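Local coordinates for conserved hypothetical protein (Bacteroides thetaiotaomicron, PDB 2FB0), which is of unknown function but, as a member of the antibiotic biosynthesis monooxygenase family with a dimeric alpha-beta barrel type fold, may be an oxidoreductase, at residues E57-N61 with A62-A66; V78-I81 with Q82-E86. All coordinates share one frame; numbering follows the deposited sequence.

Contact 1 (E57-N61 with A62-A66); sequences ETWQN and AEVLA
The N-cap of helix 62-68, set where strand 52-59 gives way to the helix, joins N61 to V64 in a textbook example of an asparagine starting a helix. N61 OD1 accepts from V64 N at 2.9 Å, with a nearly straight N-H...O angle of 164°. The amide reaches forward to the first turn because CG of N61 sits between the backbone N and the carbonyl carbon (chi1 53°), which swings OD1 over the N-H groups there. The backbone adds a longer bond, L65 N to N61 O at 3.3 Å, so both oxygens of the cap residue take up N-H groups of the opening turn. Into the same corner fits the CG2 branch of V64, 3.9 Å from CB of Q60.

Ahead of the cap, the indole of W59 lies against the helix. L65 reaches it with CG anti to the backbone N, laying CD1 over one face, 3.6 Å from the centroid of the five-membered ring and 12° off its normal: a CH-pi contact. The two side chains cross at about a right angle, while CE3 of W59 meets CG2 of V64 at 4.1 Å. In the ring plane, W59 NE1 donates to the anti lone pair of E57 OE1 at 2.9 Å, and H68 meets the ring from farther along the helix. With its one polar atom satisfied in the ring plane and L65 over one face, the buried indole is limited in its rotation.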
loop_
_atom_site.group_PDB
_atom_site.type_symbol
_atom_site.label_atom_id
_atom_site.label_comp_id
_atom_site.label_asym_id
_atom_site.label_seq_id
_atom_site.Cartn_x
_atom_site.Cartn_y
_atom_site.Cartn_z
ATOM N N GLU A 57 5.036 -4.481 2.532
ATOM C CA GLU A 57 5.780 -5.654 2.967
ATOM C C GLU A 57 5.205 -6.167 4.261
ATOM O O GLU A 57 4.732 -5.392 5.073
ATOM C CB GLU A 57 7.257 -5.309 3.199
ATOM C CG GLU A 57 7.837 -4.452 2.095
ATOM C CD GLU A 57 9.228 -3.943 2.383
ATOM O OE1 GLU A 57 9.972 -4.573 3.160
ATOM O OE2 GLU A 57 9.575 -2.901 1.796
ATOM N N THR A 58 5.274 -7.482 4.454
ATOM C CA THR A 58 5.007 -8.066 5.757
ATOM C C THR A 58 6.151 -8.996 6.122
ATOM O O THR A 58 6.522 -9.882 5.344
ATOM C CB THR A 58 3.679 -8.836 5.777
ATOM O OG1 THR A 58 2.655 -7.993 5.253
ATOM C CG2 THR A 58 3.311 -9.279 7.208
ATOM N N TRP A 59 6.697 -8.778 7.313
ATOM C CA TRP A 59 7.830 -9.535 7.817
ATOM C C TRP A 59 7.398 -10.318 9.037
ATOM O O TRP A 59 6.607 -9.829 9.844
ATOM C CB TRP A 59 9.024 -8.611 8.118
ATOM C CG TRP A 59 9.565 -8.097 6.826
ATOM C CD1 TRP A 59 9.232 -6.924 6.200
ATOM C CD2 TRP A 59 10.448 -8.789 5.944
ATOM N NE1 TRP A 59 9.878 -6.841 4.982
ATOM C CE2 TRP A 59 10.628 -7.973 4.805
ATOM C CE3 TRP A 59 11.113 -10.025 6.008
ATOM C CZ2 TRP A 59 11.457 -8.345 3.746
ATOM C CZ3 TRP A 59 11.933 -10.392 4.954
ATOM C CH2 TRP A 59 12.091 -9.559 3.835
ATOM N N GLN A 60 7.900 -11.547 9.148
ATOM C CA GLN A 60 7.503 -12.430 10.245
ATOM C C GLN A 60 7.781 -11.831 11.611
ATOM O O GLN A 60 6.991 -11.991 12.542
ATOM C CB GLN A 60 8.191 -13.795 10.137
ATOM C CG GLN A 60 7.567 -14.815 11.099
ATOM C CD GLN A 60 8.161 -16.196 10.971
ATOM O OE1 GLN A 60 8.479 -16.654 9.867
ATOM N NE2 GLN A 60 8.328 -16.867 12.107
ATOM N N ASN A 61 8.921 -11.154 11.723
ATOM C CA ASN A 61 9.340 -10.514 12.958
ATOM C C ASN A 61 10.487 -9.544 12.685
ATOM O O ASN A 61 10.972 -9.424 11.540
ATOM C CB ASN A 61 9.764 -11.566 14.005
ATOM C CG ASN A 61 10.811 -12.525 13.477
ATOM O OD1 ASN A 61 11.900 -12.112 13.081
ATOM N ND2 ASN A 61 10.486 -13.819 13.460
ATOM N N ALA A 62 10.912 -8.864 13.744
ATOM C CA ALA A 62 11.979 -7.862 13.670
ATOM C C ALA A 62 13.318 -8.432 13.227
ATOM O O ALA A 62 14.092 -7.748 12.545
ATOM C CB ALA A 62 12.123 -7.125 15.016
ATOM N N GLU A 63 13.600 -9.680 13.600
ATOM C CA GLU A 63 14.896 -10.256 13.270
ATOM C C GLU A 63 15.057 -10.711 11.823
ATOM O O GLU A 63 16.129 -10.536 11.246
ATOM C CB GLU A 63 15.335 -11.313 14.289
ATOM C CG GLU A 63 15.829 -10.657 15.613
ATOM C CD GLU A 63 16.694 -9.376 15.402
ATOM O OE1 GLU A 63 17.869 -9.485 14.937
ATOM O OE2 GLU A 63 16.195 -8.256 15.713
ATOM N N VAL A 64 14.008 -11.263 11.223
ATOM C CA VAL A 64 14.077 -11.578 9.795
ATOM C C VAL A 64 14.103 -10.303 8.929
ATOM O O VAL A 64 14.662 -10.309 7.832
ATOM C CB VAL A 64 12.969 -12.570 9.316
ATOM C CG1 VAL A 64 13.159 -13.974 9.968
ATOM C CG2 VAL A 64 11.580 -12.021 9.584
ATOM N N LEU A 65 13.483 -9.228 9.415
ATOM C CA LEU A 65 13.554 -7.931 8.733
ATOM C C LEU A 65 14.986 -7.374 8.791
ATOM O O LEU A 65 15.522 -6.922 7.770
ATOM C CB LEU A 65 12.552 -6.927 9.313
ATOM C CG LEU A 65 12.630 -5.506 8.720
ATOM C CD1 LEU A 65 12.418 -5.487 7.187
ATOM C CD2 LEU A 65 11.657 -4.571 9.413
ATOM N N ALA A 66 15.593 -7.430 9.978
ATOM C CA ALA A 66 16.985 -6.991 10.172
ATOM C C ALA A 66 17.922 -7.753 9.249
ATOM O O ALA A 66 18.765 -7.147 8.596
ATOM C CB ALA A 66 17.414 -7.145 11.643
#

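Contact 2 (V78-I81 with Q82-E86)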
loop_
_atom_site.group_PDB
_atom_site.type_symbol
_atom_site.label_atom_id
_atom_site.label_comp_id
_atom_site.label_asym_id
_atom_site.label_seq_id
_atom_site.Cartn_x
_atom_site.Cartn_y
_atom_site.Cartn_z
ATOM N N VAL A 78 17.706 -1.311 -3.306
ATOM C CA VAL A 78 17.366 -0.092 -2.581
ATOM C C VAL A 78 18.311 1.043 -2.989
ATOM O O VAL A 78 17.867 2.173 -3.201
ATOM C CB VAL A 78 17.337 -0.295 -1.044
ATOM C CG1 VAL A 78 17.132 1.032 -0.334
ATOM C CG2 VAL A 78 16.201 -1.243 -0.675
ATOM N N GLY A 79 19.598 0.721 -3.123
ATOM C CA GLY A 79 20.574 1.665 -3.665
ATOM C C GLY A 79 20.085 2.247 -4.987
ATOM O O GLY A 79 20.062 3.456 -5.156
ATOM N N ILE A 80 19.661 1.378 -5.899
ATOM C CA ILE A 80 19.125 1.797 -7.204
ATOM C C ILE A 80 17.912 2.722 -7.074
ATOM O O ILE A 80 17.867 3.801 -7.686
ATOM C CB ILE A 80 18.807 0.593 -8.116
ATOM C CG1 ILE A 80 20.107 -0.077 -8.585
ATOM C CG2 ILE A 80 17.977 1.034 -9.344
ATOM C CD1 ILE A 80 19.930 -1.509 -9.079
ATOM N N ILE A 81 16.931 2.312 -6.266
ATOM C CA ILE A 81 15.714 3.117 -6.106
ATOM C C ILE A 81 16.046 4.481 -5.500
ATOM O O ILE A 81 15.520 5.505 -5.947
ATOM C CB ILE A 81 14.615 2.369 -5.288
ATOM C CG1 ILE A 81 14.221 1.065 -5.999
ATOM C CG2 ILE A 81 13.394 3.250 -5.084
ATOM C CD1 ILE A 81 13.412 0.079 -5.116
ATOM N N GLN A 82 16.937 4.493 -4.509
ATOM C CA GLN A 82 17.364 5.738 -3.857
ATOM C C GLN A 82 18.076 6.713 -4.799
ATOM O O GLN A 82 18.024 7.923 -4.606
ATOM C CB GLN A 82 18.255 5.435 -2.646
ATOM C CG GLN A 82 17.445 4.992 -1.438
ATOM C CD GLN A 82 18.301 4.613 -0.240
ATOM O OE1 GLN A 82 17.927 4.886 0.901
ATOM N NE2 GLN A 82 19.442 3.970 -0.488
ATOM N N GLU A 83 18.734 6.170 -5.816
ATOM C CA GLU A 83 19.433 6.961 -6.810
ATOM C C GLU A 83 18.451 7.552 -7.823
ATOM O O GLU A 83 18.678 8.631 -8.369
ATOM C CB GLU A 83 20.478 6.073 -7.499
ATOM C CG GLU A 83 21.745 6.775 -7.953
ATOM C CD GLU A 83 22.445 7.612 -6.889
ATOM O OE1 GLU A 83 22.393 7.284 -5.681
ATOM O OE2 GLU A 83 23.052 8.630 -7.281
ATOM N N LEU A 84 17.343 6.846 -8.039
ATOM C CA LEU A 84 16.293 7.246 -8.989
ATOM C C LEU A 84 15.159 8.063 -8.384
ATOM O O LEU A 84 14.447 8.773 -9.098
ATOM C CB LEU A 84 15.690 5.993 -9.641
ATOM C CG LEU A 84 16.550 5.144 -10.574
ATOM C CD1 LEU A 84 15.965 3.730 -10.696
ATOM C CD2 LEU A 84 16.701 5.807 -11.950
ATOM N N ALA A 85 14.976 7.971 -7.073
ATOM C CA ALA A 85 13.725 8.410 -6.462
ATOM C C ALA A 85 13.894 8.733 -4.978
ATOM O O ALA A 85 14.967 8.519 -4.409
ATOM C CB ALA A 85 12.639 7.305 -6.671
ATOM N N GLU A 86 12.837 9.247 -4.351
ATOM C CA GLU A 86 12.854 9.490 -2.904
ATOM C C GLU A 86 11.937 8.518 -2.173
ATOM O O GLU A 86 10.778 8.327 -2.559
ATOM C CB GLU A 86 12.478 10.937 -2.566
ATOM C CG GLU A 86 13.394 12.010 -3.216
ATOM C CD GLU A 86 14.898 11.867 -2.881
ATOM O OE1 GLU A 86 15.254 11.498 -1.731
ATOM O OE2 GLU A 86 15.734 12.150 -3.779
#
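Backbone bonds carry most of this contact, beginning with Q82 N, which donates to V78 O at 2.8 Å and 165°, a regular i to i+4 bond, and they run through the last two turns of helix 72-84. The next two of that kind are more bent: E83 N reaches G79 O and L84 N reaches I80 O, each at 3.1 Å. Weak i to i+3 bonds accompany them, E83 N to I80 O and L84 N to I81 O. Carbonyl I80 O is thus shared between two donors, as is I81 O, whose second partner is A85 N in another weak bond. Such mixed bonding accompanies the final turn, and A85 is the first residue to depart from helical backbone angles.

Apolar contacts run alongside. I80 and L84 lie side by side and point the same way, CG2 of I80 meeting CD1 of L84 at 3.6 Å. CG2 is the I80 branch anti to the backbone N, which turns it along the helix toward the following turn. CG2 of I81 makes a looser contact with CB of A85, at 4.4 Å.

The Q82 chain, extended beyond CG (chi2 177°), crosses V78 obliquely. Its CG lies 3.4 Å from V78 O, and its amide packs by plain contact against V78 CG1, 3.7 Å from NE2.

This is a helix end passing into edge strand 86-93 of the antiparallel sheet, consistent with the dimeric alpha-beta barrel clan. Helix 18-32 receives V78 on L28, both I80 and I81 on A24, and L84 on K20. N17 ND2 donates to L84 O just ahead of that helix. V78, I81 and Q82 touch M87 of strand 86-93, while I81 and A85 rest on V11 of strand 5-12.

Contact 1 starts helix 62-68 as the chain leaves strand 52-59, and contact 2 ends helix 72-84, the next helix in the chain, as it enters strand 86-93. Their centres are about 21 Å apart, on opposite sides of the chain's centre, and their nearest atoms stay about 7 Å from each other without touching. Strand 5-12 is a shared neighbour, meeting L65 in one and I81 in the other. An acetate lies about 4 Å from the side chain of L65, and one lies about 5 Å from that of V78; acetate here probably comes from the crystallisation liquor, though it may mark a pocket.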